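Local atomic coordinates of Cry23AA1 (Bacillus thuringiensis, PDB entry 4RHZ), a protein that probably acts as a pore-forming insecticidal toxin of the aerolysin family, forms a binary complex with Cry37Aa1 and binds zinc. Residues E77-G88 and F213-G224. Numbering follows the deposited sequence.
Sequences ETHTETSAVTEG and FKGSGFIEGAQG. With ZN (zinc ion), chain C.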
loop_
_atom_site.group_PDB
_atom_site.type_symbol
_atom_site.label_atom_id
_atom_site.label_comp_id
_atom_site.label_asym_id
_atom_site.label_seq_id
_atom_site.Cartn_x
_atom_site.Cartn_y
_atom_site.Cartn_z
ATOM N N GLU A 77 2.241 -16.203 2.162
ATOM C CA GLU A 77 1.978 -14.873 2.723
ATOM C C GLU A 77 0.564 -14.884 3.300
ATOM O O GLU A 77 -0.364 -15.511 2.757
ATOM C CB GLU A 77 2.037 -13.781 1.659
ATOM C CG GLU A 77 0.840 -13.794 0.626
ATOM C CD GLU A 77 0.634 -12.419 -0.058
ATOM O OE1 GLU A 77 1.663 -11.684 -0.154
ATOM O OE2 GLU A 77 -0.514 -12.078 -0.461
ATOM N N THR A 78 0.416 -14.236 4.431
ATOM C CA THR A 78 -0.903 -14.137 5.022
ATOM C C THR A 78 -1.232 -12.715 4.830
ATOM O O THR A 78 -0.450 -11.846 5.197
ATOM C CB THR A 78 -0.963 -14.564 6.506
ATOM O OG1 THR A 78 -0.858 -16.002 6.580
ATOM C CG2 THR A 78 -2.341 -14.161 7.130
ATOM N N HIS A 79 -2.365 -12.468 4.192
ATOM C CA HIS A 79 -2.716 -11.098 4.010
ATOM C C HIS A 79 -4.231 -10.628 4.124
ATOM O O HIS A 79 -5.186 -11.415 3.890
ATOM C CB HIS A 79 -2.156 -10.721 2.717
ATOM C CG HIS A 79 -3.157 -10.834 1.636
ATOM N ND1 HIS A 79 -4.103 -9.858 1.421
ATOM C CD2 HIS A 79 -3.352 -11.778 0.698
ATOM C CE1 HIS A 79 -4.860 -10.202 0.392
ATOM N NE2 HIS A 79 -4.433 -11.374 -0.050
ATOM N N THR A 80 -4.387 -9.313 4.392
ATOM C CA THR A 80 -5.629 -8.699 4.906
ATOM C C THR A 80 -6.326 -7.642 3.981
ATOM O O THR A 80 -5.660 -6.833 3.332
ATOM C CB THR A 80 -5.313 -8.094 6.305
ATOM O OG1 THR A 80 -4.889 -9.126 7.186
ATOM C CG2 THR A 80 -6.523 -7.488 6.979
ATOM N N GLU A 81 -7.663 -7.658 3.936
ATOM C CA GLU A 81 -8.500 -6.556 3.388
ATOM C C GLU A 81 -9.618 -6.193 4.367
ATOM O O GLU A 81 -10.249 -7.064 5.027
ATOM C CB GLU A 81 -9.130 -6.923 2.062
ATOM C CG GLU A 81 -8.131 -7.431 1.096
ATOM C CD GLU A 81 -8.700 -7.931 -0.218
ATOM O OE1 GLU A 81 -9.926 -8.175 -0.369
ATOM O OE2 GLU A 81 -7.870 -8.101 -1.138
ATOM N N THR A 82 -9.873 -4.893 4.441
ATOM C CA THR A 82 -10.757 -4.319 5.392
ATOM C C THR A 82 -11.509 -3.172 4.706
ATOM O O THR A 82 -10.919 -2.346 3.945
ATOM C CB THR A 82 -10.004 -3.867 6.562
ATOM O OG1 THR A 82 -9.448 -5.016 7.151
ATOM C CG2 THR A 82 -10.908 -3.169 7.655
ATOM N N SER A 83 -12.828 -3.184 4.924
ATOM C CA SER A 83 -13.672 -2.066 4.588
ATOM C C SER A 83 -14.767 -1.785 5.659
ATOM O O SER A 83 -15.016 -2.627 6.547
ATOM C CB SER A 83 -14.241 -2.249 3.208
ATOM O OG SER A 83 -15.191 -3.279 3.232
ATOM N N ALA A 84 -15.279 -0.543 5.645
ATOM C CA ALA A 84 -16.402 -0.101 6.527
ATOM C C ALA A 84 -16.981 1.225 5.982
ATOM O O ALA A 84 -16.332 1.914 5.176
ATOM C CB ALA A 84 -15.950 0.081 7.946
ATOM N N VAL A 85 -18.221 1.530 6.363
ATOM C CA VAL A 85 -18.823 2.825 6.184
ATOM C C VAL A 85 -18.545 3.480 7.531
ATOM O O VAL A 85 -18.688 2.859 8.566
ATOM C CB VAL A 85 -20.350 2.660 5.987
ATOM C CG1 VAL A 85 -21.146 4.032 6.159
ATOM C CG2 VAL A 85 -20.669 1.955 4.659
ATOM N N THR A 86 -18.089 4.716 7.531
ATOM C CA THR A 86 -17.870 5.441 8.808
ATOM C C THR A 86 -18.928 6.548 8.962
ATOM O O THR A 86 -19.223 7.011 10.086
ATOM C CB THR A 86 -16.456 6.087 8.834
ATOM O OG1 THR A 86 -16.262 6.749 7.576
ATOM C CG2 THR A 86 -15.384 4.996 8.922
ATOM N N GLU A 87 -19.536 6.941 7.863
ATOM C CA GLU A 87 -20.647 7.909 7.963
ATOM C C GLU A 87 -21.704 7.475 7.047
ATOM O O GLU A 87 -21.504 7.523 5.832
ATOM C CB GLU A 87 -20.193 9.314 7.570
ATOM C CG GLU A 87 -19.381 10.028 8.694
ATOM C CD GLU A 87 -19.041 11.437 8.276
ATOM O OE1 GLU A 87 -18.337 11.619 7.243
ATOM O OE2 GLU A 87 -19.550 12.384 8.916
ATOM N N GLY A 88 -22.828 7.020 7.611
ATOM C CA GLY A 88 -23.840 6.376 6.791
ATOM C C GLY A 88 -25.255 6.878 7.076
ATOM O O GLY A 88 -25.444 7.881 7.768
ATOM N N PHE A 213 -27.381 12.257 -0.271
ATOM C CA PHE A 213 -26.590 11.859 0.927
ATOM C C PHE A 213 -25.108 11.680 0.584
ATOM O O PHE A 213 -24.777 10.913 -0.311
ATOM C CB PHE A 213 -27.126 10.595 1.610
ATOM C CG PHE A 213 -26.258 10.130 2.717
ATOM C CD1 PHE A 213 -26.307 10.764 3.935
ATOM C CD2 PHE A 213 -25.316 9.079 2.521
ATOM C CE1 PHE A 213 -25.482 10.389 4.968
ATOM C CE2 PHE A 213 -24.481 8.669 3.550
ATOM C CZ PHE A 213 -24.542 9.303 4.772
ATOM N N LYS A 214 -24.247 12.358 1.331
ATOM C CA LYS A 214 -22.802 12.314 1.148
ATOM C C LYS A 214 -22.152 11.858 2.413
ATOM O O LYS A 214 -21.929 12.656 3.336
ATOM C CB LYS A 214 -22.253 13.688 0.801
ATOM C CG LYS A 214 -20.690 13.663 0.653
ATOM C CD LYS A 214 -20.189 14.553 -0.451
ATOM C CE LYS A 214 -18.640 14.420 -0.594
ATOM N NZ LYS A 214 -18.158 14.888 -1.957
ATOM N N GLY A 215 -21.904 10.555 2.507
ATOM C CA GLY A 215 -21.215 10.030 3.683
ATOM C C GLY A 215 -19.822 9.502 3.341
ATOM O O GLY A 215 -19.236 9.852 2.305
ATOM N N SER A 216 -19.293 8.621 4.174
ATOM C CA SER A 216 -17.950 8.169 3.899
ATOM C C SER A 216 -17.585 6.793 4.468
ATOM O O SER A 216 -18.309 6.194 5.316
ATOM C CB SER A 216 -16.969 9.251 4.372
ATOM O OG SER A 216 -16.933 9.182 5.770
ATOM N N GLY A 217 -16.438 6.305 4.010
ATOM C CA GLY A 217 -15.856 5.060 4.555
ATOM C C GLY A 217 -14.448 4.829 4.061
ATOM O O GLY A 217 -13.742 5.775 3.672
ATOM N N PHE A 218 -14.022 3.574 4.041
ATOM C CA PHE A 218 -12.670 3.297 3.525
ATOM C C PHE A 218 -12.533 1.906 2.879
ATOM O O PHE A 218 -13.387 1.055 3.078
ATOM C CB PHE A 218 -11.640 3.529 4.626
ATOM C CG PHE A 218 -11.780 2.579 5.772
ATOM C CD1 PHE A 218 -11.099 1.361 5.758
ATOM C CD2 PHE A 218 -12.587 2.903 6.884
ATOM C CE1 PHE A 218 -11.225 0.462 6.829
ATOM C CE2 PHE A 218 -12.726 2.030 7.969
ATOM C CZ PHE A 218 -12.063 0.785 7.943
ATOM N N ILE A 219 -11.450 1.690 2.119
ATOM C CA ILE A 219 -11.037 0.328 1.700
ATOM C C ILE A 219 -9.522 0.297 1.990
ATOM O O ILE A 219 -8.793 1.210 1.592
ATOM C CB ILE A 219 -11.418 0.128 0.217
ATOM C CG1 ILE A 219 -10.987 -1.222 -0.341
ATOM C CG2 ILE A 219 -10.817 1.231 -0.705
ATOM C CD1 ILE A 219 -11.569 -2.327 0.369
ATOM N N GLU A 220 -9.057 -0.654 2.785
ATOM C CA GLU A 220 -7.688 -0.740 3.098
ATOM C C GLU A 220 -7.202 -2.198 2.991
ATOM O O GLU A 220 -8.017 -3.148 3.042
ATOM C CB GLU A 220 -7.367 -0.141 4.463
ATOM C CG GLU A 220 -7.700 -1.049 5.565
ATOM C CD GLU A 220 -7.223 -0.550 6.939
ATOM O OE1 GLU A 220 -6.166 0.138 7.032
ATOM O OE2 GLU A 220 -7.888 -0.881 7.944
ATOM N N GLY A 221 -5.880 -2.387 2.856
ATOM C CA GLY A 221 -5.297 -3.738 2.500
ATOM C C GLY A 221 -3.750 -3.735 2.433
ATOM O O GLY A 221 -3.121 -2.665 2.397
ATOM N N ALA A 222 -3.160 -4.924 2.394
ATOM C CA ALA A 222 -1.728 -5.096 2.267
ATOM C C ALA A 222 -1.627 -6.459 1.631
ATOM O O ALA A 222 -2.169 -7.418 2.173
ATOM C CB ALA A 222 -1.046 -5.116 3.666
ATOM N N GLN A 223 -0.976 -6.565 0.481
ATOM C CA GLN A 223 -0.730 -7.914 -0.091
ATOM C C GLN A 223 0.549 -7.955 -0.883
ATOM O O GLN A 223 1.066 -6.915 -1.339
ATOM C CB GLN A 223 -1.873 -8.353 -1.045
ATOM C CG GLN A 223 -2.059 -7.365 -2.095
ATOM C CD GLN A 223 -3.010 -7.828 -3.176
ATOM O OE1 GLN A 223 -4.185 -7.384 -3.206
ATOM N NE2 GLN A 223 -2.516 -8.707 -4.109
ATOM N N GLY A 224 0.978 -9.186 -1.144
ATOM C CA GLY A 224 2.022 -9.412 -2.131
ATOM C C GLY A 224 1.458 -9.030 -3.464
ATOM O O GLY A 224 0.319 -9.430 -3.813
HETATM ZN ZN ZN C . -5.554 -12.317 -1.506
#
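Phe218 packs against Ala84 and Thr82 between segments of two long neighbouring strands, 67-90 and 211-235, of the elongated aerolysin-type beta fold; the two segments run almost exactly antiparallel, their axes 4.7 Å apart at closest approach. Its CG sits between the backbone N and carbonyl carbon (chi1 65°), which swings the ring across to the partner strand. Ala84 N lies over the centre of one face of the ring, 4.1 Å from its plane, while the methyls Thr82 CG2 and Thr86 CG2 approach its edge; Thr82 CG2 comes to 3.7 Å from Phe218 CE1. On the same face of the sheet, Thr82 and Glu220 run side by side and pair through both backbones: Glu220 N to Thr82 O is nearly straight (173° at the hydrogen). The hydroxyl of Thr82 bonds to Thr127 on the adjoining strand.

At His79 the contact takes in part of the zinc site. A CH-pi contact places Gln223 CB 3.7 Å from the His79 ring centroid, only 13° off the normal, and His79 NE2 binds zinc at 2.1 Å, with Glu130 and His132 completing the protein ligands. The amide of Gln223 is held by Asn257 and by Gly224 O.

Beyond Val85 the register slips by one residue in a classic beta bulge. Thr86 N (2.7 Å) and Glu87 N (2.9 Å) both donate to Ser216 O, reaching it from the same face of its carbonyl plane.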